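Local atomic coordinates of type C neurotoxin (Clostridium botulinum, PDB entry 3PME), a protein that probably binds gangliosides and other membrane lipids of nerve cells, being the receptor-binding domain of a botulinum C/D mosaic neurotoxin. Residues N271-K276 and I293-L298; S301-I306 and S333-Y338. All blocks are in the same frame, centred on the assembly; numbering follows the deposited sequence.

Overall arrangement
Both contacts belong to the C-terminal receptor-binding half of the chain, whose family has the trefoil fold, and they follow one another in series without nesting or crossing. Contact 1 comes first: strand 273-277 pairs with strand 292-299 and closes a loop of 16 residues between the two segments. A tight turn then leads straight into strand 302-308, which lies beside strand 292-299 in the same antiparallel sheet. Contact 2 closes a second, longer loop, bringing the irregular segment 333-338, just after strand 326-332, back against strand 302-308. The centres are about 9 Å apart, and the two are joined directly through His296 with Glu303 and the backbones of Met297 and Tyr304.

Contact 1 (N271-K276 and I293-L298); sequences NPITIK and IMFHML. With SO4 (sulfate ion), chain C.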
ATOM      1  N   ASN A 271      -6.459   4.544 -20.849  1.00 20.56           N
ATOM      2  CA  ASN A 271      -5.973   3.234 -21.284  1.00 19.33           C
ATOM      3  C   ASN A 271      -5.480   2.322 -20.157  1.00 17.13           C
ATOM      4  O   ASN A 271      -4.357   1.830 -20.201  1.00 19.64           O
ATOM      5  CB  ASN A 271      -4.864   3.380 -22.335  1.00 18.33           C
ATOM      6  CG  ASN A 271      -5.287   4.229 -23.521  1.00 18.80           C
ATOM      7  OD1 ASN A 271      -6.470   4.298 -23.865  1.00 22.91           O
ATOM      8  ND2 ASN A 271      -4.317   4.862 -24.166  1.00 19.74           N
ATOM      9  N   PRO A 272      -6.327   2.057 -19.166  1.00 16.22           N
ATOM     10  CA  PRO A 272      -5.917   1.080 -18.161  1.00 18.39           C
ATOM     11  C   PRO A 272      -5.690  -0.279 -18.790  1.00 18.64           C
ATOM     12  O   PRO A 272      -6.310  -0.621 -19.812  1.00 20.52           O
ATOM     13  CB  PRO A 272      -7.111   1.041 -17.199  1.00 19.06           C
ATOM     14  CG  PRO A 272      -8.280   1.454 -18.052  1.00 20.47           C
ATOM     15  CD  PRO A 272      -7.722   2.492 -18.988  1.00 19.00           C
ATOM     16  N   ILE A 273      -4.768  -1.032 -18.214  1.00 17.76           N
ATOM     17  CA  ILE A 273      -4.548  -2.415 -18.602  1.00 18.41           C
ATOM     18  C   ILE A 273      -5.219  -3.383 -17.622  1.00 18.47           C
ATOM     19  O   ILE A 273      -5.659  -2.990 -16.536  1.00 18.95           O
ATOM     20  CB  ILE A 273      -3.037  -2.721 -18.754  1.00 18.32           C
ATOM     21  CG1 ILE A 273      -2.249  -2.396 -17.471  1.00 19.39           C
ATOM     22  CG2 ILE A 273      -2.469  -1.934 -19.934  1.00 18.80           C
ATOM     23  CD1 ILE A 273      -2.434  -3.425 -16.359  1.00 18.55           C
ATOM     24  N   THR A 274      -5.337  -4.645 -18.020  1.00 16.38           N
ATOM     25  CA  THR A 274      -5.649  -5.707 -17.076  1.00 17.51           C
ATOM     26  C   THR A 274      -4.550  -6.757 -17.171  1.00 18.93           C
ATOM     27  O   THR A 274      -3.847  -6.844 -18.173  1.00 19.63           O
ATOM     28  CB  THR A 274      -6.999  -6.350 -17.322  1.00 19.26           C
ATOM     29  OG1 THR A 274      -7.012  -6.903 -18.641  1.00 18.99           O
ATOM     30  CG2 THR A 274      -8.112  -5.317 -17.196  1.00 18.40           C
ATOM     31  N   ILE A 275      -4.368  -7.517 -16.098  1.00 18.10           N
ATOM     32  CA  ILE A 275      -3.322  -8.529 -16.061  1.00 16.32           C
ATOM     33  C   ILE A 275      -3.972  -9.899 -16.097  1.00 18.98           C
ATOM     34  O   ILE A 275      -4.948 -10.156 -15.375  1.00 20.25           O
ATOM     35  CB  ILE A 275      -2.433  -8.381 -14.798  1.00 18.21           C
ATOM     36  CG1 ILE A 275      -1.897  -6.953 -14.696  1.00 19.45           C
ATOM     37  CG2 ILE A 275      -1.283  -9.387 -14.834  1.00 18.15           C
ATOM     38  CD1 ILE A 275      -1.181  -6.660 -13.376  1.00 18.76           C
ATOM     39  N   LYS A 276      -3.454 -10.762 -16.962  1.00 18.49           N
ATOM     40  CA  LYS A 276      -3.993 -12.102 -17.129  1.00 18.37           C
ATOM     41  C   LYS A 276      -2.967 -13.144 -16.705  1.00 17.71           C
ATOM     42  O   LYS A 276      -1.767 -12.942 -16.847  1.00 20.00           O
ATOM     43  CB  LYS A 276      -4.390 -12.340 -18.591  1.00 20.79           C
ATOM     44  CG  LYS A 276      -5.384 -11.332 -19.152  1.00 24.33           C
ATOM     45  CD  LYS A 276      -6.738 -11.547 -18.537  1.00 28.81           C
ATOM     46  CE  LYS A 276      -7.802 -10.696 -19.192  1.00 33.00           C
ATOM     47  NZ  LYS A 276      -9.117 -10.963 -18.553  1.00 30.86           N
ATOM     48  N   ILE A 293       2.575 -13.764 -16.366  1.00 18.76           N
ATOM     49  CA  ILE A 293       1.406 -12.941 -16.633  1.00 18.29           C
ATOM     50  C   ILE A 293       1.424 -12.398 -18.060  1.00 17.90           C
ATOM     51  O   ILE A 293       2.459 -12.424 -18.733  1.00 18.53           O
ATOM     52  CB  ILE A 293       1.342 -11.751 -15.659  1.00 17.54           C
ATOM     53  CG1 ILE A 293       2.529 -10.817 -15.893  1.00 20.13           C
ATOM     54  CG2 ILE A 293       1.357 -12.255 -14.239  1.00 19.00           C
ATOM     55  CD1 ILE A 293       2.468  -9.522 -15.073  1.00 20.82           C
ATOM     56  N   MET A 294       0.262 -11.942 -18.517  1.00 18.30           N
ATOM     57  CA  MET A 294       0.153 -11.209 -19.767  1.00 16.79           C
ATOM     58  C   MET A 294      -0.586  -9.911 -19.469  1.00 18.93           C
ATOM     59  O   MET A 294      -1.338  -9.836 -18.507  1.00 18.66           O
ATOM     60  CB  MET A 294      -0.608 -12.039 -20.800  1.00 18.77           C
ATOM     61  CG  MET A 294       0.134 -13.314 -21.151  1.00 19.13           C
ATOM     62  SD  MET A 294      -0.874 -14.506 -22.032  1.00 26.97           S
ATOM     63  CE  MET A 294      -2.069 -14.966 -20.771  1.00 28.70           C
ATOM     64  N   PHE A 295      -0.364  -8.888 -20.288  1.00 16.69           N
ATOM     65  CA  PHE A 295      -1.063  -7.616 -20.126  1.00 17.52           C
ATOM     66  C   PHE A 295      -2.039  -7.431 -21.268  1.00 17.40           C
ATOM     67  O   PHE A 295      -1.647  -7.567 -22.429  1.00 18.14           O
ATOM     68  CB  PHE A 295      -0.066  -6.447 -20.150  1.00 17.88           C
ATOM     69  CG  PHE A 295       0.949  -6.486 -19.046  1.00 19.21           C
ATOM     70  CD1 PHE A 295       0.643  -5.993 -17.787  1.00 18.10           C
ATOM     71  CD2 PHE A 295       2.213  -7.010 -19.270  1.00 19.06           C
ATOM     72  CE1 PHE A 295       1.577  -6.035 -16.765  1.00 18.88           C
ATOM     73  CE2 PHE A 295       3.163  -7.051 -18.250  1.00 18.72           C
ATOM     74  CZ  PHE A 295       2.847  -6.550 -16.997  1.00 18.20           C
ATOM     75  N   HIS A 296      -3.298  -7.144 -20.953  1.00 18.29           N
ATOM     76  CA  HIS A 296      -4.272  -6.813 -21.991  1.00 16.81           C
ATOM     77  C   HIS A 296      -4.632  -5.339 -21.925  1.00 17.58           C
ATOM     78  O   HIS A 296      -4.546  -4.711 -20.868  1.00 17.53           O
ATOM     79  CB  HIS A 296      -5.537  -7.665 -21.866  1.00 18.83           C
ATOM     80  CG  HIS A 296      -5.360  -9.070 -22.352  1.00 18.74           C
ATOM     81  ND1 HIS A 296      -6.424  -9.869 -22.715  1.00 21.41           N
ATOM     82  CD2 HIS A 296      -4.244  -9.803 -22.571  1.00 19.79           C
ATOM     83  CE1 HIS A 296      -5.970 -11.047 -23.103  1.00 22.57           C
ATOM     84  NE2 HIS A 296      -4.653 -11.035 -23.034  1.00 20.84           N
ATOM     85  N   MET A 297      -5.014  -4.775 -23.060  1.00 16.76           N
ATOM     86  CA  MET A 297      -5.514  -3.409 -23.108  1.00 17.21           C
ATOM     87  C   MET A 297      -6.694  -3.361 -24.067  1.00 18.81           C
ATOM     88  O   MET A 297      -6.586  -3.817 -25.203  1.00 19.81           O
ATOM     89  CB  MET A 297      -4.442  -2.421 -23.571  1.00 19.20           C
ATOM     90  CG  MET A 297      -4.928  -0.968 -23.565  1.00 20.08           C
ATOM     91  SD  MET A 297      -3.785   0.220 -24.317  1.00 19.93           S
ATOM     92  CE  MET A 297      -2.532   0.358 -23.031  1.00 20.40           C
ATOM     93  N   LEU A 298      -7.818  -2.841 -23.591  1.00 18.39           N
ATOM     94  CA  LEU A 298      -8.967  -2.560 -24.451  1.00 18.47           C
ATOM     95  C   LEU A 298      -8.722  -1.160 -24.993  1.00 19.19           C
ATOM     96  O   LEU A 298      -8.588  -0.183 -24.224  1.00 20.99           O
ATOM     97  CB  LEU A 298     -10.258  -2.612 -23.644  1.00 20.40           C
ATOM     98  CG  LEU A 298     -11.567  -2.395 -24.413  1.00 20.23           C
ATOM     99  CD1 LEU A 298     -11.727  -3.381 -25.576  1.00 20.84           C
ATOM    100  CD2 LEU A 298     -12.728  -2.515 -23.440  1.00 20.67           C
TER
HETATM  101  S   SO4 C   2      -4.540   7.765 -27.102  0.50 25.53           S
HETATM  102  O1  SO4 C   2      -3.629   8.815 -26.643  0.50 25.86           O
HETATM  103  O2  SO4 C   2      -4.647   6.698 -26.122  0.50 22.42           O
HETATM  104  O3  SO4 C   2      -5.860   8.354 -27.307  0.50 34.01           O
HETATM  105  O4  SO4 C   2      -4.049   7.205 -28.361  0.50 29.67           O
HETATM  106  O   HOH W   1      -8.626   2.648 -24.016  1.00 27.37           O
HETATM  107  O   HOH W   2      -8.022  -2.561 -20.660  1.00 19.61           O
HETATM  108  O   HOH W   3      -7.958   0.583 -21.714  1.00 21.58           O
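Segment 271-276 enters from a loop and then runs antiparallel to strand 293-298, its neighbour in the sheet of the trefoil-type domain. Two hydrogen-bonded pairs, Thr274 with His296 and Lys276 with Met294, hold the backbones; the straightest bond runs from Lys276 N to Met294 O at 2.8 Å, with an angle of 175° at the hydrogen. Lys276 shows how a long side chain uses its length. Its CB lies near Met294 CE, 4.1 Å away. With CG anti to the carbonyl carbon (chi1 -56°), CG comes to lie over the centre of the His296 ring, 3.8 Å from the centroid, as a CH-pi contact. The bend at chi2 then turns the outer chain, so that CE passes His296 ND1 at 3.9 Å, and NZ ends in a salt bridge to Asp234, while His296 ND1 is hydrogen-bonded to Glu303. Lysine thus gives the imidazole an aliphatic cover and still delivers its charge to an acid. The other face of the pair is apolar: branched Ile275 sets CG2 against Ile293 CB at 3.6 Å, and its CG1 lies alongside Phe295. Toward the start of 271-276, Met297, bent at chi3, puts CE 3.9 Å from Ile273 CG2, and Asn271 ND2 donates to a sulfate, probably from the crystallisation liquor. Strand 302-308 flanks 293-298 on the side away from 271-276, and Met239 of strand 238-241 packs on Ile273 and Phe295.

Contact 2 (S301-I306 and S333-Y338); sequences SREYMI and SNLGNY
Water 4 is gripped by three bonds: it accepts from Arg302 NH1 in the plane of the guanidinium and donates to Glu303 O at 2.7 Å and to Ser333 O at 2.8 Å. It links strand 302-306, in the sheet of the trefoil-type domain, to the irregular segment 333-338; no direct hydrogen bond joins the two segments. Arginine suits this exposed end because, with CG anti to the backbone N (chi1 174°), it lays CG over one face of the Tyr304 ring, offset toward the rim, and the bend at chi3 then helps turn the guanidinium to the water. The fork of Leu335 serves two neighbours. Its CD2 reaches the backbone, 3.5 Å from Met305 N, and its CD1 rests on the extended side chain of Glu303, the two crossing at about a right angle; the acid's OE2 meanwhile is hydrogen-bonded to His296. Small Ser333 lets its CB sit 3.9 Å from Tyr304 CE1. Gly336 suits its place because a side chain there would crowd the Tyr338 ring. Met305, with CG in the crowded position between N and the carbonyl carbon (chi1 67°), runs out to the carbonyls of Asn334 and Gly336, with SD 3.4 Å from Gly336 O. Its sulfur makes a Met-aromatic contact at the ring edge of Tyr338, SD lying 4.0 Å from Tyr338 CD2.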
ATOM      1  N   SER A 301     -12.229  -0.023 -28.677  1.00 21.63           N
ATOM      2  CA  SER A 301     -13.158  -1.143 -28.799  1.00 21.43           C
ATOM      3  C   SER A 301     -12.565  -2.439 -29.340  1.00 20.94           C
ATOM      4  O   SER A 301     -13.286  -3.269 -29.891  1.00 20.39           O
ATOM      5  CB  SER A 301     -14.370  -0.743 -29.642  1.00 24.04           C
ATOM      6  OG  SER A 301     -15.120   0.253 -28.983  1.00 24.42           O
ATOM      7  N   ARG A 302     -11.261  -2.626 -29.177  1.00 19.76           N
ATOM      8  CA  ARG A 302     -10.662  -3.926 -29.463  1.00 19.94           C
ATOM      9  C   ARG A 302      -9.711  -4.295 -28.341  1.00 19.12           C
ATOM     10  O   ARG A 302      -8.992  -3.435 -27.826  1.00 19.56           O
ATOM     11  CB  ARG A 302      -9.927  -3.932 -30.803  1.00 21.30           C
ATOM     12  CG  ARG A 302      -9.182  -5.227 -31.067  1.00 21.78           C
ATOM     13  CD  ARG A 302      -8.797  -5.395 -32.539  1.00 24.91           C
ATOM     14  NE  ARG A 302      -9.976  -5.609 -33.370  1.00 27.97           N
ATOM     15  CZ  ARG A 302     -10.608  -6.773 -33.496  1.00 27.48           C
ATOM     16  NH1 ARG A 302     -10.189  -7.857 -32.844  1.00 24.99           N
ATOM     17  NH2 ARG A 302     -11.675  -6.848 -34.280  1.00 27.51           N
ATOM     18  N   GLU A 303      -9.717  -5.569 -27.972  1.00 19.97           N
ATOM     19  CA  GLU A 303      -8.828  -6.089 -26.933  1.00 19.65           C
ATOM     20  C   GLU A 303      -7.492  -6.523 -27.537  1.00 19.01           C
ATOM     21  O   GLU A 303      -7.451  -7.277 -28.509  1.00 21.30           O
ATOM     22  CB  GLU A 303      -9.490  -7.272 -26.221  1.00 19.14           C
ATOM     23  CG  GLU A 303      -8.704  -7.773 -25.011  1.00 18.73           C
ATOM     24  CD  GLU A 303      -9.450  -8.828 -24.210  1.00 22.57           C
ATOM     25  OE1 GLU A 303     -10.388  -9.464 -24.750  1.00 22.42           O
ATOM     26  OE2 GLU A 303      -9.103  -9.013 -23.018  1.00 23.08           O
ATOM     27  N   TYR A 304      -6.394  -6.045 -26.958  1.00 16.89           N
ATOM     28  CA  TYR A 304      -5.070  -6.400 -27.433  1.00 17.39           C
ATOM     29  C   TYR A 304      -4.266  -6.980 -26.290  1.00 17.75           C
ATOM     30  O   TYR A 304      -4.569  -6.717 -25.128  1.00 18.03           O
ATOM     31  CB  TYR A 304      -4.320  -5.152 -27.910  1.00 17.40           C
ATOM     32  CG  TYR A 304      -4.958  -4.453 -29.083  1.00 17.80           C
ATOM     33  CD1 TYR A 304      -4.602  -4.791 -30.386  1.00 20.89           C
ATOM     34  CD2 TYR A 304      -5.920  -3.464 -28.884  1.00 18.60           C
ATOM     35  CE1 TYR A 304      -5.184  -4.150 -31.476  1.00 21.15           C
ATOM     36  CE2 TYR A 304      -6.513  -2.821 -29.964  1.00 20.70           C
ATOM     37  CZ  TYR A 304      -6.132  -3.168 -31.254  1.00 20.04           C
ATOM     38  OH  TYR A 304      -6.716  -2.527 -32.322  1.00 22.79           O
ATOM     39  N   MET A 305      -3.238  -7.760 -26.615  1.00 18.70           N
ATOM     40  CA  MET A 305      -2.241  -8.121 -25.616  1.00 18.57           C
ATOM     41  C   MET A 305      -0.925  -7.407 -25.917  1.00 16.49           C
ATOM     42  O   MET A 305      -0.612  -7.138 -27.072  1.00 17.18           O
ATOM     43  CB  MET A 305      -2.030  -9.636 -25.541  1.00 19.60           C
ATOM     44  CG  MET A 305      -1.405 -10.240 -26.769  1.00 21.84           C
ATOM     45  SD  MET A 305      -1.202 -12.029 -26.575  1.00 24.45           S
ATOM     46  CE  MET A 305      -0.143 -12.083 -25.144  1.00 21.32           C
ATOM     47  N   ILE A 306      -0.182  -7.053 -24.872  1.00 17.13           N
ATOM     48  CA  ILE A 306       1.108  -6.424 -25.051  1.00 16.19           C
ATOM     49  C   ILE A 306       2.165  -7.476 -25.342  1.00 18.03           C
ATOM     50  O   ILE A 306       2.251  -8.496 -24.651  1.00 19.46           O
ATOM     51  CB  ILE A 306       1.513  -5.614 -23.798  1.00 16.40           C
ATOM     52  CG1 ILE A 306       0.502  -4.487 -23.560  1.00 18.43           C
ATOM     53  CG2 ILE A 306       2.924  -5.066 -23.956  1.00 18.84           C
ATOM     54  CD1 ILE A 306       0.796  -3.641 -22.309  1.00 20.47           C
ATOM     55  N   SER A 333      -3.433  -8.156 -31.664  1.00 22.22           N
ATOM     56  CA  SER A 333      -4.871  -8.427 -31.564  1.00 21.07           C
ATOM     57  C   SER A 333      -5.187  -9.916 -31.456  1.00 21.70           C
ATOM     58  O   SER A 333      -6.256 -10.288 -30.968  1.00 23.09           O
ATOM     59  CB  SER A 333      -5.628  -7.799 -32.737  1.00 25.78           C
ATOM     60  OG  SER A 333      -5.143  -8.326 -33.946  1.00 27.55           O
ATOM     61  N   ASN A 334      -4.254 -10.761 -31.893  1.00 22.52           N
ATOM     62  CA  ASN A 334      -4.343 -12.202 -31.658  1.00 26.76           C
ATOM     63  C   ASN A 334      -4.077 -12.511 -30.193  1.00 25.86           C
ATOM     64  O   ASN A 334      -2.951 -12.351 -29.703  1.00 26.90           O
ATOM     65  CB  ASN A 334      -3.341 -12.960 -32.532  1.00 29.11           C
ATOM     66  CG  ASN A 334      -3.766 -13.028 -33.979  1.00 37.60           C
ATOM     67  OD1 ASN A 334      -4.939 -12.836 -34.304  1.00 45.27           O
ATOM     68  ND2 ASN A 334      -2.815 -13.316 -34.860  1.00 44.31           N
ATOM     69  N   LEU A 335      -5.110 -12.931 -29.475  1.00 23.56           N
ATOM     70  CA  LEU A 335      -4.970 -13.180 -28.049  1.00 24.42           C
ATOM     71  C   LEU A 335      -4.672 -14.652 -27.747  1.00 26.49           C
ATOM     72  O   LEU A 335      -5.243 -15.546 -28.368  1.00 28.81           O
ATOM     73  CB  LEU A 335      -6.238 -12.745 -27.316  1.00 21.86           C
ATOM     74  CG  LEU A 335      -6.719 -11.316 -27.566  1.00 20.85           C
ATOM     75  CD1 LEU A 335      -8.019 -11.069 -26.821  1.00 22.31           C
ATOM     76  CD2 LEU A 335      -5.664 -10.296 -27.148  1.00 20.77           C
ATOM     77  N   GLY A 336      -3.793 -14.892 -26.782  1.00 27.71           N
ATOM     78  CA  GLY A 336      -3.444 -16.241 -26.374  1.00 29.23           C
ATOM     79  C   GLY A 336      -2.157 -16.262 -25.567  1.00 29.79           C
ATOM     80  O   GLY A 336      -1.541 -15.213 -25.354  1.00 27.22           O
ATOM     81  N   ASN A 337      -1.754 -17.450 -25.118  1.00 28.33           N
ATOM     82  CA  ASN A 337      -0.533 -17.610 -24.328  1.00 27.46           C
ATOM     83  C   ASN A 337       0.719 -17.591 -25.188  1.00 28.10           C
ATOM     84  O   ASN A 337       1.525 -18.506 -25.108  1.00 28.60           O
ATOM     85  CB  ASN A 337      -0.553 -18.931 -23.545  1.00 31.36           C
ATOM     86  CG  ASN A 337      -1.206 -18.802 -22.190  1.00 38.27           C
ATOM     87  OD1 ASN A 337      -0.856 -19.522 -21.250  1.00 41.70           O
ATOM     88  ND2 ASN A 337      -2.156 -17.887 -22.076  1.00 41.64           N
ATOM     89  N   TYR A 338       0.875 -16.559 -26.009  1.00 24.70           N
ATOM     90  CA  TYR A 338       2.056 -16.419 -26.858  1.00 25.47           C
ATOM     91  C   TYR A 338       3.289 -16.036 -26.038  1.00 25.43           C
ATOM     92  O   TYR A 338       3.268 -15.060 -25.292  1.00 23.25           O
ATOM     93  CB  TYR A 338       1.804 -15.367 -27.937  1.00 23.52           C
ATOM     94  CG  TYR A 338       0.721 -15.746 -28.914  1.00 28.69           C
ATOM     95  CD1 TYR A 338       1.009 -16.542 -30.012  1.00 35.66           C
ATOM     96  CD2 TYR A 338      -0.584 -15.310 -28.739  1.00 29.80           C
ATOM     97  CE1 TYR A 338       0.028 -16.893 -30.912  1.00 35.12           C
ATOM     98  CE2 TYR A 338      -1.575 -15.656 -29.641  1.00 30.86           C
ATOM     99  CZ  TYR A 338      -1.261 -16.450 -30.721  1.00 34.69           C
ATOM    100  OH  TYR A 338      -2.239 -16.798 -31.624  1.00 37.99           O
TER
HETATM  101  O   HOH W   4      -8.502  -8.726 -30.489  1.00 22.03           O